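Long-range contacts in dTDP-4-dehydrorhamnose reductase (Sulfolobus tokodaii, PDB 2GGS), which binds NADPH and probably reduces dTDP-4-dehydrorhamnose to dTDP-rhamnose with a Rossmann-fold domain: residues S9-I14 with S152-N157; D99-H104 with D145-R150; T107-D112 with P126-G131; T173-K178 with E230-D235. All blocks are in the same frame, centred on the assembly; numbering follows the deposited sequence.

Contact 1 of 4, residues S9-I14 with S152-N157; sequences SGQLGI and SGIFRN. With NDP (NADPH dihydro-nicotinamide-adenine-dinucleotide phosphate), chain C.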
# COMPACT_ATOMS: atom_id res chain seq x y z
N SER A 9 0.52 -0.26 12.39
CA SER A 9 1.57 0.66 12.66
C SER A 9 2.25 1.32 11.45
O SER A 9 3.15 2.16 11.65
CB SER A 9 2.66 -0.08 13.48
OG SER A 9 3.02 -1.26 12.79
N GLY A 10 1.80 0.99 10.22
CA GLY A 10 2.45 1.51 9.00
C GLY A 10 1.69 2.76 8.52
O GLY A 10 0.76 3.24 9.17
N GLN A 11 2.06 3.24 7.34
CA GLN A 11 1.50 4.51 6.86
C GLN A 11 -0.01 4.44 6.69
O GLN A 11 -0.76 5.25 7.26
CB GLN A 11 2.11 4.90 5.53
CG GLN A 11 3.63 5.02 5.47
CD GLN A 11 4.06 5.59 4.16
OE1 GLN A 11 4.07 4.88 3.11
NE2 GLN A 11 4.50 6.82 4.18
N LEU A 12 -0.47 3.44 5.92
CA LEU A 12 -1.88 3.24 5.68
C LEU A 12 -2.57 2.84 6.99
O LEU A 12 -3.59 3.41 7.34
CB LEU A 12 -2.11 2.17 4.60
CG LEU A 12 -3.59 1.85 4.41
CD1 LEU A 12 -4.37 3.13 3.96
CD2 LEU A 12 -3.67 0.79 3.31
N GLY A 13 -1.97 1.91 7.76
CA GLY A 13 -2.61 1.45 8.98
C GLY A 13 -2.88 2.54 10.00
O GLY A 13 -3.91 2.54 10.61
N ILE A 14 -1.93 3.46 10.20
CA ILE A 14 -2.13 4.60 11.13
C ILE A 14 -3.39 5.37 10.75
O ILE A 14 -4.22 5.67 11.61
CB ILE A 14 -0.92 5.51 11.18
CG1 ILE A 14 0.21 4.74 11.88
CG2 ILE A 14 -1.22 6.83 11.98
CD1 ILE A 14 1.56 5.35 11.74
N SER A 152 -0.93 2.58 -5.26
CA SER A 152 0.35 3.01 -5.82
C SER A 152 0.95 4.10 -4.93
O SER A 152 0.25 5.04 -4.57
CB SER A 152 0.13 3.56 -7.24
OG SER A 152 1.29 4.15 -7.77
N GLY A 153 2.24 4.00 -4.62
CA GLY A 153 2.97 5.15 -4.08
C GLY A 153 2.37 5.75 -2.83
O GLY A 153 2.34 6.97 -2.66
N ILE A 154 1.91 4.91 -1.89
CA ILE A 154 1.40 5.43 -0.63
C ILE A 154 2.44 6.29 0.05
O ILE A 154 3.58 5.84 0.27
CB ILE A 154 1.00 4.32 0.38
CG1 ILE A 154 -0.08 3.39 -0.23
CG2 ILE A 154 0.46 4.94 1.67
CD1 ILE A 154 -0.45 2.21 0.73
N PHE A 155 2.02 7.49 0.44
CA PHE A 155 2.93 8.38 1.18
C PHE A 155 2.32 9.03 2.40
O PHE A 155 1.15 9.36 2.46
CB PHE A 155 3.55 9.43 0.26
CG PHE A 155 2.55 10.46 -0.28
CD1 PHE A 155 1.95 10.24 -1.52
CD2 PHE A 155 2.25 11.61 0.43
CE1 PHE A 155 1.01 11.15 -2.04
CE2 PHE A 155 1.32 12.56 -0.09
CZ PHE A 155 0.71 12.33 -1.32
N ARG A 156 3.15 9.16 3.46
CA ARG A 156 2.73 9.76 4.70
C ARG A 156 4.03 10.26 5.31
O ARG A 156 4.53 11.32 4.91
CB ARG A 156 2.01 8.75 5.60
CG ARG A 156 1.43 9.37 6.87
CD ARG A 156 0.77 8.34 7.77
NE ARG A 156 0.32 8.98 8.99
CZ ARG A 156 1.11 9.22 10.03
NH1 ARG A 156 2.38 8.82 10.01
NH2 ARG A 156 0.65 9.85 11.11
N ASN A 157 4.60 9.47 6.22
CA ASN A 157 5.91 9.78 6.80
C ASN A 157 7.09 9.16 6.03
O ASN A 157 8.27 9.40 6.35
CB ASN A 157 5.92 9.25 8.24
CG ASN A 157 5.50 7.79 8.29
OD1 ASN A 157 4.35 7.44 8.02
ND2 ASN A 157 6.43 6.92 8.65
PA NDP C . 4.53 0.39 5.73
O1A NDP C . 5.89 -0.03 5.34
O2A NDP C . 4.46 1.76 6.27
O5B NDP C . 3.90 -0.60 6.79
C5B NDP C . 4.18 -1.98 6.75
C4B NDP C . 3.37 -2.59 7.87
O4B NDP C . 3.50 -4.01 7.78
C3B NDP C . 3.82 -2.13 9.25
O3B NDP C . 2.67 -1.91 10.04
C2B NDP C . 4.58 -3.36 9.75
O2B NDP C . 4.48 -3.40 11.14
C1B NDP C . 3.76 -4.46 9.10
N9A NDP C . 4.51 -5.72 9.04
C8A NDP C . 5.60 -5.99 8.26
N7A NDP C . 6.00 -7.27 8.54
C5A NDP C . 5.18 -7.77 9.47
C6A NDP C . 5.13 -9.00 10.13
N6A NDP C . 6.11 -9.93 9.93
N1A NDP C . 4.15 -9.17 11.07
C2A NDP C . 3.21 -8.20 11.38
N3A NDP C . 3.27 -6.99 10.74
C4A NDP C . 4.24 -6.79 9.82
O3 NDP C . 3.66 0.11 4.39
PN NDP C . 2.46 1.03 3.80
O1N NDP C . 1.52 1.48 4.80
O2N NDP C . 3.19 1.99 2.94
O5D NDP C . 1.80 -0.04 2.81
C5D NDP C . 0.52 -0.59 3.11
C4D NDP C . 0.11 -1.63 2.08
O4D NDP C . 0.05 -1.01 0.82
C3D NDP C . 1.08 -2.80 1.94
O3D NDP C . 0.26 -3.89 1.61
C2D NDP C . 1.93 -2.42 0.75
O2D NDP C . 2.49 -3.58 0.15
C1D NDP C . 0.86 -1.72 -0.11
N1N NDP C . 1.49 -0.79 -1.06
C2N NDP C . 2.42 0.09 -0.58
C3N NDP C . 2.92 1.12 -1.36
C7N NDP C . 3.93 2.05 -0.77
O7N NDP C . 4.61 2.95 -1.62
N7N NDP C . 4.18 2.02 0.54
C4N NDP C . 2.46 1.30 -2.79
C5N NDP C . 1.46 0.26 -3.26
C6N NDP C . 1.02 -0.73 -2.36
P2B NDP C . 5.74 -2.96 12.13
O1X NDP C . 5.05 -2.74 13.42
O2X NDP C . 6.39 -1.74 11.57
O3X NDP C . 6.79 -4.09 12.19
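Ile14 presses its CG2 branch over one face of the Arg156 guanidinium, offset toward the rim, with NH2 the nearest atom at 3.7 Å; the two side chains cross at about a right angle. Arg156 gets there on a chain extended from CG to NE: CG is anti to the backbone N (chi1 -175°), and CD lies 3.5 Å from Gln11 O. NH1 then donates to Asn157 OD1 (3.1 Å), which lies in the guanidinium plane although the donor stands above the amide's own carbonyl plane. NE forms a salt bridge with Glu15, so the flat group has polar partners at its rim and a hydrocarbon on one face. Segment 9-14 belongs to the glycine-rich turn of the Rossmann fold and runs into helix 11-20, with Gly10 at the N-cap. Glycine suits this place because the cofactor oxygen O5B crowds the point where a side chain would begin. Gln11 N donates to NDP O2A of the diphosphate. Leu12 N donates to NDP O1N (3.0 Å, almost straight at 176°). Ile154 lies between Leu12 and the nicotinamide ribose, its CD1 4.2 Å from Leu12 CB and 3.3 Å from NDP O4D, with Leu189 of helix 186-199 touching both side chains.

Contact 2 of 4, residues D99-H104 with D145-R150; sequences DSYIVH and DSLIIR
Two neighbouring parallel strands of the Rossmann sheet, 101-107 and 147-151, meet here as the first and last elements of a beta-alpha-beta crossover through helix 129-141, with Val103 beside Leu147 and His104 beside Ile148. The short segments run only 18° from parallel. Leu147 N donates to Ile102 O (3.0 Å), His104 N to Leu147 O (2.8 Å) and Ile149 N to His104 O (2.9 Å), the regular parallel ladder. Branched aliphatic residues suit such extended, buried strands. Val103 CG1, anti to its backbone N (chi1 178°), meets Ile149 CD1 at 3.7 Å. Tyr101 lies alongside Leu147, pointing the same way; its OH touches Leu147 CD2 at 3.7 Å and hydrogen-bonds to Lys201 O, while Val103 CG2 covers one ring face toward the rim and Asp145 O lies at the ring edge. Where the strands begin, solvent takes over: one water donates to both Asp99 OD1 (2.8 Å) and Asp145 OD2 (2.9 Å), probably easing the repulsion between like charges. Val103, Leu147 and Ile149 belong to one face of the sheet, where Val103 and Ile149 meet helix 186-199, as Tyr101 also does; His104 and Ile148 pack on helix 129-141 across the other, and strands 60-63 and 203-206 flank the pair.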
# COMPACT_ATOMS: atom_id res chain seq x y z
N ASP A 99 -15.90 -16.60 8.91
CA ASP A 99 -16.66 -16.00 7.82
C ASP A 99 -16.40 -14.47 7.76
O ASP A 99 -17.30 -13.68 7.54
CB ASP A 99 -18.16 -16.31 7.97
CG ASP A 99 -18.95 -15.93 6.76
OD1 ASP A 99 -18.42 -16.06 5.63
OD2 ASP A 99 -20.10 -15.50 6.90
N SER A 100 -15.15 -14.09 8.00
CA SER A 100 -14.77 -12.67 7.97
C SER A 100 -14.79 -12.10 6.55
O SER A 100 -14.61 -12.82 5.57
CB SER A 100 -13.35 -12.48 8.48
OG SER A 100 -13.30 -12.62 9.88
N TYR A 101 -15.01 -10.79 6.46
CA TYR A 101 -14.88 -10.10 5.19
C TYR A 101 -13.40 -9.70 5.08
O TYR A 101 -12.91 -8.95 5.90
CB TYR A 101 -15.81 -8.88 5.16
CG TYR A 101 -15.65 -7.93 3.99
CD1 TYR A 101 -15.53 -8.39 2.69
CD2 TYR A 101 -15.72 -6.55 4.20
CE1 TYR A 101 -15.41 -7.50 1.62
CE2 TYR A 101 -15.60 -5.66 3.13
CZ TYR A 101 -15.47 -6.15 1.86
OH TYR A 101 -15.35 -5.29 0.79
N ILE A 102 -12.72 -10.21 4.07
CA ILE A 102 -11.27 -10.01 3.93
C ILE A 102 -10.98 -8.93 2.88
O ILE A 102 -11.44 -9.03 1.74
CB ILE A 102 -10.59 -11.30 3.54
CG1 ILE A 102 -10.77 -12.33 4.68
CG2 ILE A 102 -9.09 -11.05 3.19
CD1 ILE A 102 -9.88 -13.49 4.57
N VAL A 103 -10.24 -7.90 3.28
CA VAL A 103 -9.82 -6.81 2.36
C VAL A 103 -8.30 -6.80 2.32
O VAL A 103 -7.65 -6.54 3.35
CB VAL A 103 -10.33 -5.40 2.83
CG1 VAL A 103 -9.84 -4.30 1.87
CG2 VAL A 103 -11.86 -5.41 2.97
N HIS A 104 -7.72 -7.10 1.15
CA HIS A 104 -6.29 -7.28 1.08
C HIS A 104 -5.71 -6.12 0.25
O HIS A 104 -6.23 -5.81 -0.82
CB HIS A 104 -5.94 -8.62 0.40
CG HIS A 104 -4.50 -8.73 0.06
ND1 HIS A 104 -3.52 -8.81 1.04
CD2 HIS A 104 -3.84 -8.67 -1.12
CE1 HIS A 104 -2.34 -8.80 0.47
NE2 HIS A 104 -2.49 -8.75 -0.84
N ASP A 145 -15.67 -13.96 -2.12
CA ASP A 145 -16.13 -12.89 -1.24
C ASP A 145 -15.04 -12.01 -0.58
O ASP A 145 -15.29 -11.35 0.42
CB ASP A 145 -17.07 -13.46 -0.16
CG ASP A 145 -16.39 -14.52 0.73
OD1 ASP A 145 -15.19 -14.87 0.54
OD2 ASP A 145 -17.12 -15.04 1.60
N SER A 146 -13.84 -11.98 -1.14
CA SER A 146 -12.78 -11.06 -0.63
C SER A 146 -12.64 -9.89 -1.61
O SER A 146 -13.10 -9.98 -2.74
CB SER A 146 -11.43 -11.75 -0.51
OG SER A 146 -10.87 -11.95 -1.78
N LEU A 147 -11.96 -8.84 -1.16
CA LEU A 147 -11.67 -7.66 -2.00
C LEU A 147 -10.15 -7.43 -1.99
O LEU A 147 -9.56 -7.37 -0.91
CB LEU A 147 -12.34 -6.42 -1.41
CG LEU A 147 -12.16 -5.14 -2.21
CD1 LEU A 147 -12.76 -5.31 -3.63
CD2 LEU A 147 -12.77 -3.97 -1.44
N ILE A 148 -9.56 -7.29 -3.18
CA ILE A 148 -8.15 -6.91 -3.34
C ILE A 148 -8.19 -5.46 -3.82
O ILE A 148 -8.84 -5.14 -4.83
CB ILE A 148 -7.40 -7.78 -4.38
CG1 ILE A 148 -7.17 -9.20 -3.84
CG2 ILE A 148 -6.06 -7.12 -4.79
CD1 ILE A 148 -6.93 -10.23 -4.93
N ILE A 149 -7.50 -4.60 -3.08
CA ILE A 149 -7.38 -3.19 -3.47
C ILE A 149 -5.95 -2.94 -3.92
O ILE A 149 -5.04 -3.03 -3.10
CB ILE A 149 -7.72 -2.25 -2.29
CG1 ILE A 149 -9.14 -2.47 -1.73
CG2 ILE A 149 -7.53 -0.79 -2.73
CD1 ILE A 149 -9.48 -1.53 -0.58
N ARG A 150 -5.75 -2.65 -5.21
CA ARG A 150 -4.38 -2.33 -5.66
C ARG A 150 -4.20 -0.81 -5.56
O ARG A 150 -5.07 -0.04 -5.95
CB ARG A 150 -4.13 -2.75 -7.09
CG ARG A 150 -4.33 -4.24 -7.36
CD ARG A 150 -3.55 -4.66 -8.63
NE ARG A 150 -3.71 -6.07 -8.97
CZ ARG A 150 -4.46 -6.52 -9.98
NH1 ARG A 150 -5.15 -5.67 -10.76
NH2 ARG A 150 -4.53 -7.82 -10.22
O HOH W 1 -16.25 -16.47 3.93
O HOH W 2 -14.08 -12.28 2.67
O HOH W 3 -16.98 -12.91 3.96

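Contact 3 of 4, residues T107-D112 with P126-G131; sequences TDYVFD and PINYYG. With NDP (NADPH dihydro-nicotinamide-adenine-dinucleotide phosphate), chain C.
Thr107 OG1 accepts a hydrogen bond from Tyr109 N (3.1 Å, 168°), closing an ST turn, and shares a water with Tyr130 OH, 2.8 Å from OG1 and 3.0 Å from OH. The torsion that sets OG1 anti to the backbone N (chi1 179°) brings it opposite the phenol, and the two side chains meet tip to tip, with OG1 3.5 Å from CE2. Tyr130 OH also hydrogen-bonds to the nicotinamide-ribose hydroxyl O2D of NADPH (2.8 Å). Tyr109 crosses the Tyr130 side chain at about a right angle and brings its CD2 to the edge of that ring. Asn128 is the N-cap of helix 129-141: its OD1 accepts from Gly131 N (2.8 Å), which its short amide can reach. Gly131 lets the chains close up, its CA lying 3.4 Å from Tyr109 O. A second water joins Tyr109 O, Phe111 O and Ile127 N where no direct hydrogen bond between N and O atoms links the segments. Tyr130 and the NADPH-binding Lys134 have the spacing of the YxxxK motif of short-chain dehydrogenases, so the chemistry is consistent with a phenol positioned beside the nicotinamide for proton transfer, as in relatives.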
# COMPACT_ATOMS: atom_id res chain seq x y z
N THR A 107 -0.49 -3.85 -4.84
CA THR A 107 0.45 -2.86 -5.38
C THR A 107 0.45 -2.78 -6.91
O THR A 107 0.29 -3.78 -7.61
CB THR A 107 1.91 -3.12 -4.85
OG1 THR A 107 2.82 -2.15 -5.41
CG2 THR A 107 2.38 -4.54 -5.20
N ASP A 108 0.72 -1.57 -7.41
CA ASP A 108 0.98 -1.31 -8.81
C ASP A 108 2.24 -2.00 -9.34
O ASP A 108 2.37 -2.21 -10.55
CB ASP A 108 1.01 0.22 -9.06
CG ASP A 108 2.13 0.93 -8.30
OD1 ASP A 108 2.53 0.49 -7.19
OD2 ASP A 108 2.59 1.99 -8.81
N TYR A 109 3.17 -2.39 -8.44
CA TYR A 109 4.38 -3.12 -8.86
C TYR A 109 4.11 -4.58 -9.25
O TYR A 109 5.02 -5.29 -9.63
CB TYR A 109 5.51 -3.04 -7.79
CG TYR A 109 6.22 -1.71 -7.75
CD1 TYR A 109 5.64 -0.55 -8.34
CD2 TYR A 109 7.48 -1.59 -7.16
CE1 TYR A 109 6.30 0.69 -8.31
CE2 TYR A 109 8.15 -0.34 -7.12
CZ TYR A 109 7.55 0.78 -7.70
OH TYR A 109 8.17 2.03 -7.67
N VAL A 110 2.86 -5.05 -9.16
CA VAL A 110 2.56 -6.33 -9.82
C VAL A 110 2.59 -6.23 -11.35
O VAL A 110 2.59 -7.26 -12.00
CB VAL A 110 1.21 -6.99 -9.39
CG1 VAL A 110 1.12 -7.17 -7.84
CG2 VAL A 110 -0.00 -6.22 -9.98
N PHE A 111 2.57 -5.01 -11.91
CA PHE A 111 2.60 -4.83 -13.39
C PHE A 111 4.01 -4.55 -13.92
O PHE A 111 4.86 -4.04 -13.18
CB PHE A 111 1.64 -3.71 -13.80
CG PHE A 111 0.21 -3.99 -13.43
CD1 PHE A 111 -0.54 -4.93 -14.16
CD2 PHE A 111 -0.40 -3.33 -12.34
CE1 PHE A 111 -1.87 -5.22 -13.80
CE2 PHE A 111 -1.74 -3.58 -12.00
CZ PHE A 111 -2.47 -4.53 -12.71
N ASP A 112 4.24 -4.85 -15.21
CA ASP A 112 5.60 -4.76 -15.73
C ASP A 112 6.00 -3.33 -16.08
O ASP A 112 7.18 -3.02 -16.23
CB ASP A 112 5.90 -5.76 -16.87
CG ASP A 112 5.04 -5.56 -18.08
OD1 ASP A 112 4.56 -4.44 -18.30
OD2 ASP A 112 4.92 -6.54 -18.88
N PRO A 126 5.11 -8.91 -12.81
CA PRO A 126 6.06 -8.06 -12.05
C PRO A 126 7.51 -8.23 -12.50
O PRO A 126 7.91 -9.36 -12.93
CB PRO A 126 5.91 -8.54 -10.59
CG PRO A 126 4.85 -9.61 -10.58
CD PRO A 126 4.46 -9.96 -12.00
N ILE A 127 8.28 -7.15 -12.39
CA ILE A 127 9.71 -7.17 -12.73
C ILE A 127 10.65 -7.01 -11.52
O ILE A 127 11.87 -6.85 -11.68
CB ILE A 127 10.05 -6.18 -13.87
CG1 ILE A 127 9.94 -4.72 -13.39
CG2 ILE A 127 9.16 -6.48 -15.07
CD1 ILE A 127 10.42 -3.64 -14.45
N ASN A 128 10.10 -7.03 -10.31
CA ASN A 128 10.92 -7.08 -9.11
C ASN A 128 10.28 -8.03 -8.11
O ASN A 128 9.08 -8.33 -8.24
CB ASN A 128 11.16 -5.67 -8.52
CG ASN A 128 9.86 -4.91 -8.26
OD1 ASN A 128 8.98 -5.36 -7.53
ND2 ASN A 128 9.75 -3.73 -8.87
N TYR A 129 11.07 -8.50 -7.13
CA TYR A 129 10.55 -9.49 -6.18
C TYR A 129 9.50 -8.91 -5.20
O TYR A 129 8.62 -9.65 -4.73
CB TYR A 129 11.66 -10.28 -5.47
CG TYR A 129 11.03 -11.53 -4.91
CD1 TYR A 129 10.62 -12.56 -5.77
CD2 TYR A 129 10.70 -11.63 -3.55
CE1 TYR A 129 9.94 -13.70 -5.28
CE2 TYR A 129 10.00 -12.77 -3.06
CZ TYR A 129 9.65 -13.79 -3.94
OH TYR A 129 8.94 -14.89 -3.48
N TYR A 130 9.56 -7.63 -4.88
CA TYR A 130 8.51 -7.03 -4.09
C TYR A 130 7.18 -7.26 -4.84
O TYR A 130 6.22 -7.79 -4.27
CB TYR A 130 8.76 -5.53 -3.88
CG TYR A 130 7.55 -4.81 -3.34
CD1 TYR A 130 7.09 -5.02 -2.05
CD2 TYR A 130 6.84 -3.91 -4.15
CE1 TYR A 130 5.97 -4.34 -1.55
CE2 TYR A 130 5.69 -3.23 -3.67
CZ TYR A 130 5.27 -3.45 -2.38
OH TYR A 130 4.18 -2.78 -1.88
N GLY A 131 7.16 -6.88 -6.11
CA GLY A 131 5.97 -7.08 -6.96
C GLY A 131 5.50 -8.54 -7.07
O GLY A 131 4.31 -8.85 -6.96
PA NDP C . 4.53 0.39 5.73
O1A NDP C . 5.89 -0.03 5.34
O2A NDP C . 4.46 1.76 6.27
O5B NDP C . 3.90 -0.60 6.79
C5B NDP C . 4.18 -1.98 6.75
C4B NDP C . 3.37 -2.59 7.87
O4B NDP C . 3.50 -4.01 7.78
C3B NDP C . 3.82 -2.13 9.25
O3B NDP C . 2.67 -1.91 10.04
C2B NDP C . 4.58 -3.36 9.75
O2B NDP C . 4.48 -3.40 11.14
C1B NDP C . 3.76 -4.46 9.10
N9A NDP C . 4.51 -5.72 9.04
C8A NDP C . 5.60 -5.99 8.26
N7A NDP C . 6.00 -7.27 8.54
C5A NDP C . 5.18 -7.77 9.47
C6A NDP C . 5.13 -9.00 10.13
N6A NDP C . 6.11 -9.93 9.93
N1A NDP C . 4.15 -9.17 11.07
C2A NDP C . 3.21 -8.20 11.38
N3A NDP C . 3.27 -6.99 10.74
C4A NDP C . 4.24 -6.79 9.82
O3 NDP C . 3.66 0.11 4.39
PN NDP C . 2.46 1.03 3.80
O1N NDP C . 1.52 1.48 4.80
O2N NDP C . 3.19 1.99 2.94
O5D NDP C . 1.80 -0.04 2.81
C5D NDP C . 0.52 -0.59 3.11
C4D NDP C . 0.11 -1.63 2.08
O4D NDP C . 0.05 -1.01 0.82
C3D NDP C . 1.08 -2.80 1.94
O3D NDP C . 0.26 -3.89 1.61
C2D NDP C . 1.93 -2.42 0.75
O2D NDP C . 2.49 -3.58 0.15
C1D NDP C . 0.86 -1.72 -0.11
N1N NDP C . 1.49 -0.79 -1.06
C2N NDP C . 2.42 0.09 -0.58
C3N NDP C . 2.92 1.12 -1.36
C7N NDP C . 3.93 2.05 -0.77
O7N NDP C . 4.61 2.95 -1.62
N7N NDP C . 4.18 2.02 0.54
C4N NDP C . 2.46 1.30 -2.79
C5N NDP C . 1.46 0.26 -3.26
C6N NDP C . 1.02 -0.73 -2.36
P2B NDP C . 5.74 -2.96 12.13
O1X NDP C . 5.05 -2.74 13.42
O2X NDP C . 6.39 -1.74 11.57
O3X NDP C . 6.79 -4.09 12.19
O HOH W 4 4.06 -0.36 -3.67
O HOH W 5 6.93 -4.71 -11.49

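Contact 4 of 4, residues T173-K178 with E230-D235; sequences TVFAFK and EVKEVD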
# COMPACT_ATOMS: atom_id res chain seq x y z
N THR A 173 20.87 16.82 -3.69
CA THR A 173 20.29 16.47 -4.98
C THR A 173 19.36 15.26 -4.85
O THR A 173 19.72 14.23 -4.22
CB THR A 173 21.37 16.22 -6.03
OG1 THR A 173 22.13 17.43 -6.19
CG2 THR A 173 20.76 15.80 -7.39
N VAL A 174 18.15 15.43 -5.39
CA VAL A 174 17.19 14.35 -5.56
C VAL A 174 17.37 13.73 -6.93
O VAL A 174 17.34 14.42 -7.95
CB VAL A 174 15.71 14.86 -5.43
CG1 VAL A 174 14.75 13.80 -5.96
CG2 VAL A 174 15.38 15.16 -4.00
N PHE A 175 17.58 12.41 -6.96
CA PHE A 175 17.61 11.67 -8.21
C PHE A 175 16.26 11.03 -8.50
O PHE A 175 15.83 10.10 -7.82
CB PHE A 175 18.76 10.65 -8.16
CG PHE A 175 20.10 11.31 -8.03
CD1 PHE A 175 20.73 11.84 -9.16
CD2 PHE A 175 20.68 11.50 -6.79
CE1 PHE A 175 21.95 12.49 -9.04
CE2 PHE A 175 21.90 12.15 -6.66
CZ PHE A 175 22.53 12.65 -7.79
N ALA A 176 15.55 11.57 -9.48
CA ALA A 176 14.19 11.16 -9.72
C ALA A 176 14.14 10.18 -10.86
O ALA A 176 14.50 10.49 -12.00
CB ALA A 176 13.25 12.38 -9.98
N PHE A 177 13.70 8.97 -10.54
CA PHE A 177 13.49 7.94 -11.54
C PHE A 177 12.64 8.45 -12.70
O PHE A 177 11.57 9.02 -12.49
CB PHE A 177 12.83 6.72 -10.88
CG PHE A 177 12.53 5.59 -11.83
CD1 PHE A 177 13.55 4.96 -12.55
CD2 PHE A 177 11.22 5.11 -11.98
CE1 PHE A 177 13.28 3.90 -13.43
CE2 PHE A 177 10.92 4.04 -12.86
CZ PHE A 177 11.97 3.42 -13.57
N LYS A 178 13.13 8.24 -13.92
CA LYS A 178 12.33 8.48 -15.12
C LYS A 178 11.26 7.41 -15.27
O LYS A 178 11.53 6.32 -15.79
CB LYS A 178 13.21 8.53 -16.38
CG LYS A 178 12.47 8.95 -17.67
CD LYS A 178 13.45 8.97 -18.86
CE LYS A 178 12.78 9.00 -20.21
NZ LYS A 178 13.82 8.66 -21.23
N GLU A 230 18.81 20.40 -5.85
CA GLU A 230 18.45 20.18 -7.23
C GLU A 230 17.68 18.89 -7.43
O GLU A 230 17.87 17.91 -6.70
CB GLU A 230 19.72 20.15 -8.07
CG GLU A 230 19.50 19.83 -9.55
CD GLU A 230 20.79 19.76 -10.35
OE1 GLU A 230 21.89 19.67 -9.73
OE2 GLU A 230 20.70 19.77 -11.61
N VAL A 231 16.82 18.89 -8.45
CA VAL A 231 16.22 17.65 -8.89
C VAL A 231 16.81 17.25 -10.22
O VAL A 231 16.69 17.97 -11.21
CB VAL A 231 14.67 17.73 -8.98
CG1 VAL A 231 14.10 16.35 -9.36
CG2 VAL A 231 14.08 18.25 -7.68
N LYS A 232 17.42 16.06 -10.23
CA LYS A 232 17.91 15.44 -11.44
C LYS A 232 17.17 14.16 -11.74
O LYS A 232 17.15 13.23 -10.92
CB LYS A 232 19.42 15.15 -11.34
CG LYS A 232 20.28 16.38 -11.33
CD LYS A 232 21.70 16.05 -11.75
CE LYS A 232 22.66 17.21 -11.46
NZ LYS A 232 24.08 16.76 -11.21
N GLU A 233 16.55 14.12 -12.90
CA GLU A 233 15.92 12.92 -13.42
C GLU A 233 16.99 11.96 -13.94
O GLU A 233 17.91 12.36 -14.67
CB GLU A 233 14.95 13.28 -14.53
CG GLU A 233 13.99 12.18 -14.94
CD GLU A 233 12.93 12.69 -15.91
OE1 GLU A 233 13.26 13.57 -16.74
OE2 GLU A 233 11.77 12.26 -15.85
N VAL A 234 16.85 10.69 -13.60
CA VAL A 234 17.80 9.66 -14.06
C VAL A 234 17.04 8.46 -14.66
O VAL A 234 15.94 8.13 -14.21
CB VAL A 234 18.75 9.21 -12.91
CG1 VAL A 234 19.63 10.36 -12.44
CG2 VAL A 234 17.98 8.68 -11.72
N ASP A 235 17.61 7.82 -15.69
CA ASP A 235 16.97 6.64 -16.32
C ASP A 235 16.93 5.52 -15.31
O ASP A 235 15.95 4.76 -15.24
CB ASP A 235 17.76 6.16 -17.54
CG ASP A 235 17.61 7.07 -18.72
OD1 ASP A 235 16.47 7.51 -18.99
OD2 ASP A 235 18.63 7.31 -19.40
O HOH W 6 21.63 19.92 -4.77
O HOH W 7 10.41 11.13 -13.73
O HOH W 8 13.58 4.82 -16.77
O HOH W 9 16.24 9.63 -20.43
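Strands 174-177 and 231-234 run in the same direction, their short axes 35° apart, and pair residue for residue from Val174 with Val231 to Phe177 with Val234. They form a two-stranded parallel sheet separate from the seven-stranded Rossmann sheet. Five backbone bonds join them: Val174 N to Glu230 O, Lys232 N to Val174 O, Ala176 N to Lys232 O (2.7 Å), Val234 N to Ala176 O and Lys178 N to Val234 O. The first two lie nearly along the C=O axis, whereas in the last three the donor is tilted out of the carbonyl plane. Val174, Ala176, Val231 and Glu233 share one face, with Ala176 CB 4.1 Å from Val231 CG1; apolar residues suit the part that helices cover, Val174 meeting helix 160-169 and Val231 both 160-169 and 214-224, while Glu233 lies farther along and shares a water with Phe177 O. On the other face Phe175 has its CG anti to the carbonyl carbon (chi1 -62°), and its ring meets Val234 CG1 at the edge (3.8 Å from CD1) while Thr173 CG2 covers one face toward the rim. Lys232 lies alongside Phe175, its aliphatic part packing while its amine makes a long salt bridge with Glu230. Phe177 meets the Trp240 ring, and its CE1 lies 3.3 Å from Asp235 O. At the exposed end the extended Lys178 runs beside Asp235; their salt bridge is long, NZ to OD1 3.7 Å, and one water spans it, accepting from Lys178 NZ (2.7 Å) and donating to Asp235 OD1 (2.6 Å).

Contacts 2 and 4 are both parallel strand pairs, yet contact 2 is mostly buried within the main sheet, whereas contact 4, on the far side of the chain's centre, keeps charged residues along its margin. Contacts 1 and 3 are built from loops and helix starts and depend on side chains and NADPH, with bridging waters in contact 3: the first holds the diphosphate, the third the nicotinamide ribose. They meet where Ser152 OG lies 2.7 Å from Asp108 OD2, probably hydrogen-bonded. Contacts 2 and 3 belong to one crossover: strand 101-107 runs from contact 2 into contact 3, where helix 129-141 begins before leading back to strand 147-151. Contact 4 touches none of the others.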